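Long-range contact in sulfoquinovosidase (Escherichia coli, PDB 5AED), which hydrolyses sulfoquinovosyl diacylglycerides and simple sulfoquinovosides such as sulfoquinovosyl glycerol, releasing sulfoquinovose for sulfoglycolysis: residues R102-L107 / T223-C228. Sequence-based numbering, arbitrary orientation.
Sequences RLLLEL and TLRFEC
Thr-223 touches Leu-104 through methyl groups, its CG2 lying 3.5 Å from Leu-104 CD1, where two antiparallel strands pair edge to edge. A chi1 of -53° sets OG1 beside the backbone N and CG2 anti to it, and the methyl thus reaches Leu-104, two residues from the Glu-106 that Thr-223 faces in a non-hydrogen-bonded pair. Leu-224 and Leu-105 form a hydrogen-bonded pair, each N donating to the other's O at 2.9 Å, and Leu-224 CD1 rests near Leu-105 CB on the buried face. Arg-225 runs alongside Leu-104, pointing the same way; its chain bends at chi3 (-129°) and brings NH1 within 3.3 Å of Leu-104 CD1, while NH2 forms a salt bridge with Asp-198. On the buried face again, Leu-103 CD2 and Leu-105 CD2 approach the Phe-226 ring obliquely, at 3.8 Å from CD1 and 3.7 Å from CE1 respectively. Phe-226 N donates to Leu-103 O at 2.9 Å, whereas the return bond from Leu-103 N to Phe-226 O is weak. Just beyond this last backbone pair, Glu-227 forms a salt bridge: Arg-102 NE meets OE1 at 3.2 Å from above the carboxylate plane, the two flat groups standing 86° apart. A water linking Arg-102 NH2 to OE1 and the Tyr-194 hydroxyl also bind this oxygen, and Asp-98 holds Arg-102 NH1. A leucine in place of Arg-102 would probably leave Glu-227 and Asp-98 without this shared cationic partner. In the galactose mutarotase-like N-terminal domain, strand 103-109 pairs onward with 90-97 and strand 221-228 with 193-197; Leu-103 packs on strand 19-24, Leu-224 and Phe-226 on strand 116-122.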
loop_
_atom_site.group_PDB
_atom_site.type_symbol
_atom_site.label_atom_id
_atom_site.label_comp_id
_atom_site.label_asym_id
_atom_site.label_seq_id
_atom_site.Cartn_x
_atom_site.Cartn_y
_atom_site.Cartn_z
ATOM N N ARG A 102 23.568 2.102 -11.663
ATOM C CA ARG A 102 22.345 1.328 -12.015
ATOM C C ARG A 102 22.234 1.234 -13.524
ATOM O O ARG A 102 22.418 2.236 -14.209
ATOM C CB ARG A 102 21.086 2.041 -11.510
ATOM C CG ARG A 102 21.118 2.533 -10.058
ATOM C CD ARG A 102 19.722 2.947 -9.599
ATOM N NE ARG A 102 19.768 3.443 -8.233
ATOM C CZ ARG A 102 19.975 4.715 -7.877
ATOM N NH1 ARG A 102 20.139 5.689 -8.774
ATOM N NH2 ARG A 102 20.022 5.021 -6.591
ATOM N N LEU A 103 21.871 0.073 -14.048
ATOM C CA LEU A 103 21.514 -0.045 -15.476
ATOM C C LEU A 103 20.297 0.826 -15.801
ATOM O O LEU A 103 19.248 0.665 -15.191
ATOM C CB LEU A 103 21.211 -1.523 -15.816
ATOM C CG LEU A 103 20.657 -1.771 -17.227
ATOM C CD1 LEU A 103 21.678 -1.400 -18.289
ATOM C CD2 LEU A 103 20.176 -3.186 -17.367
ATOM N N LEU A 104 20.441 1.733 -16.755
ATOM C CA LEU A 104 19.423 2.681 -17.177
ATOM C C LEU A 104 19.070 2.405 -18.634
ATOM O O LEU A 104 19.954 2.450 -19.480
ATOM C CB LEU A 104 19.953 4.123 -17.082
ATOM C CG LEU A 104 19.015 5.244 -17.536
ATOM C CD1 LEU A 104 17.719 5.234 -16.714
ATOM C CD2 LEU A 104 19.690 6.629 -17.523
ATOM N N LEU A 105 17.777 2.184 -18.909
ATOM C CA LEU A 105 17.224 1.889 -20.253
ATOM C C LEU A 105 16.291 3.016 -20.580
ATOM O O LEU A 105 15.348 3.258 -19.810
ATOM C CB LEU A 105 16.418 0.572 -20.241
ATOM C CG LEU A 105 17.088 -0.714 -20.653
ATOM C CD1 LEU A 105 18.540 -0.779 -20.237
ATOM C CD2 LEU A 105 16.294 -1.944 -20.211
ATOM N N GLU A 106 16.545 3.729 -21.680
ATOM C CA GLU A 106 15.689 4.803 -22.138
ATOM C C GLU A 106 15.191 4.495 -23.520
ATOM O O GLU A 106 15.974 4.452 -24.482
ATOM C CB GLU A 106 16.441 6.116 -22.181
ATOM C CG GLU A 106 16.666 6.683 -20.799
ATOM C CD GLU A 106 17.718 7.780 -20.775
ATOM O OE1 GLU A 106 18.891 7.475 -21.114
ATOM O OE2 GLU A 106 17.372 8.923 -20.391
ATOM N N LEU A 107 13.884 4.285 -23.603
ATOM C CA LEU A 107 13.180 3.975 -24.847
ATOM C C LEU A 107 12.464 5.228 -25.314
ATOM O O LEU A 107 11.794 5.928 -24.501
ATOM C CB LEU A 107 12.141 2.875 -24.618
ATOM C CG LEU A 107 12.510 1.435 -24.894
ATOM C CD1 LEU A 107 11.379 0.532 -24.419
ATOM C CD2 LEU A 107 12.761 1.207 -26.389
ATOM N N THR A 223 11.410 4.836 -19.338
ATOM C CA THR A 223 12.672 4.733 -18.607
ATOM C C THR A 223 12.610 3.676 -17.572
ATOM O O THR A 223 11.758 3.754 -16.699
ATOM C CB THR A 223 12.945 6.045 -17.868
ATOM O OG1 THR A 223 12.862 7.123 -18.789
ATOM C CG2 THR A 223 14.321 6.012 -17.223
ATOM N N LEU A 224 13.508 2.697 -17.635
ATOM C CA LEU A 224 13.648 1.662 -16.619
ATOM C C LEU A 224 15.026 1.680 -15.991
ATOM O O LEU A 224 16.007 1.942 -16.685
ATOM C CB LEU A 224 13.440 0.260 -17.195
ATOM C CG LEU A 224 12.244 0.024 -18.103
ATOM C CD1 LEU A 224 12.422 0.651 -19.480
ATOM C CD2 LEU A 224 11.901 -1.478 -18.195
ATOM N N ARG A 225 15.104 1.324 -14.702
ATOM C CA ARG A 225 16.372 1.223 -13.949
ATOM C C ARG A 225 16.419 -0.080 -13.207
ATOM O O ARG A 225 15.397 -0.508 -12.612
ATOM C CB ARG A 225 16.452 2.295 -12.860
ATOM C CG ARG A 225 16.888 3.663 -13.272
ATOM C CD ARG A 225 16.793 4.619 -12.074
ATOM N NE ARG A 225 16.045 5.787 -12.502
ATOM C CZ ARG A 225 16.522 6.719 -13.321
ATOM N NH1 ARG A 225 17.778 6.665 -13.770
ATOM N NH2 ARG A 225 15.738 7.716 -13.704
ATOM N N PHE A 226 17.595 -0.701 -13.200
ATOM C CA PHE A 226 17.845 -1.938 -12.457
ATOM C C PHE A 226 19.064 -1.859 -11.554
ATOM O O PHE A 226 20.070 -1.179 -11.872
ATOM C CB PHE A 226 18.110 -3.109 -13.387
ATOM C CG PHE A 226 17.086 -3.283 -14.479
ATOM C CD1 PHE A 226 16.995 -2.385 -15.513
ATOM C CD2 PHE A 226 16.300 -4.425 -14.513
ATOM C CE1 PHE A 226 16.114 -2.592 -16.549
ATOM C CE2 PHE A 226 15.404 -4.631 -15.531
ATOM C CZ PHE A 226 15.295 -3.707 -16.545
ATOM N N GLU A 227 19.019 -2.631 -10.475
ATOM C CA GLU A 227 20.169 -2.713 -9.599
ATOM C C GLU A 227 20.137 -4.073 -9.022
ATOM O O GLU A 227 19.027 -4.633 -8.831
ATOM C CB GLU A 227 20.076 -1.628 -8.526
ATOM C CG GLU A 227 21.386 -1.008 -8.226
ATOM C CD GLU A 227 21.348 0.012 -7.121
ATOM O OE1 GLU A 227 20.272 0.624 -6.785
ATOM O OE2 GLU A 227 22.467 0.219 -6.600
ATOM N N CYS A 228 21.336 -4.639 -8.820
ATOM C CA CYS A 228 21.531 -5.943 -8.241
ATOM C C CYS A 228 22.079 -5.889 -6.854
ATOM O O CYS A 228 22.527 -4.867 -6.392
ATOM C CB CYS A 228 22.472 -6.754 -9.073
ATOM S SG CYS A 228 21.872 -7.077 -10.740
HETATM O O HOH W 1 20.122 2.619 -4.848
#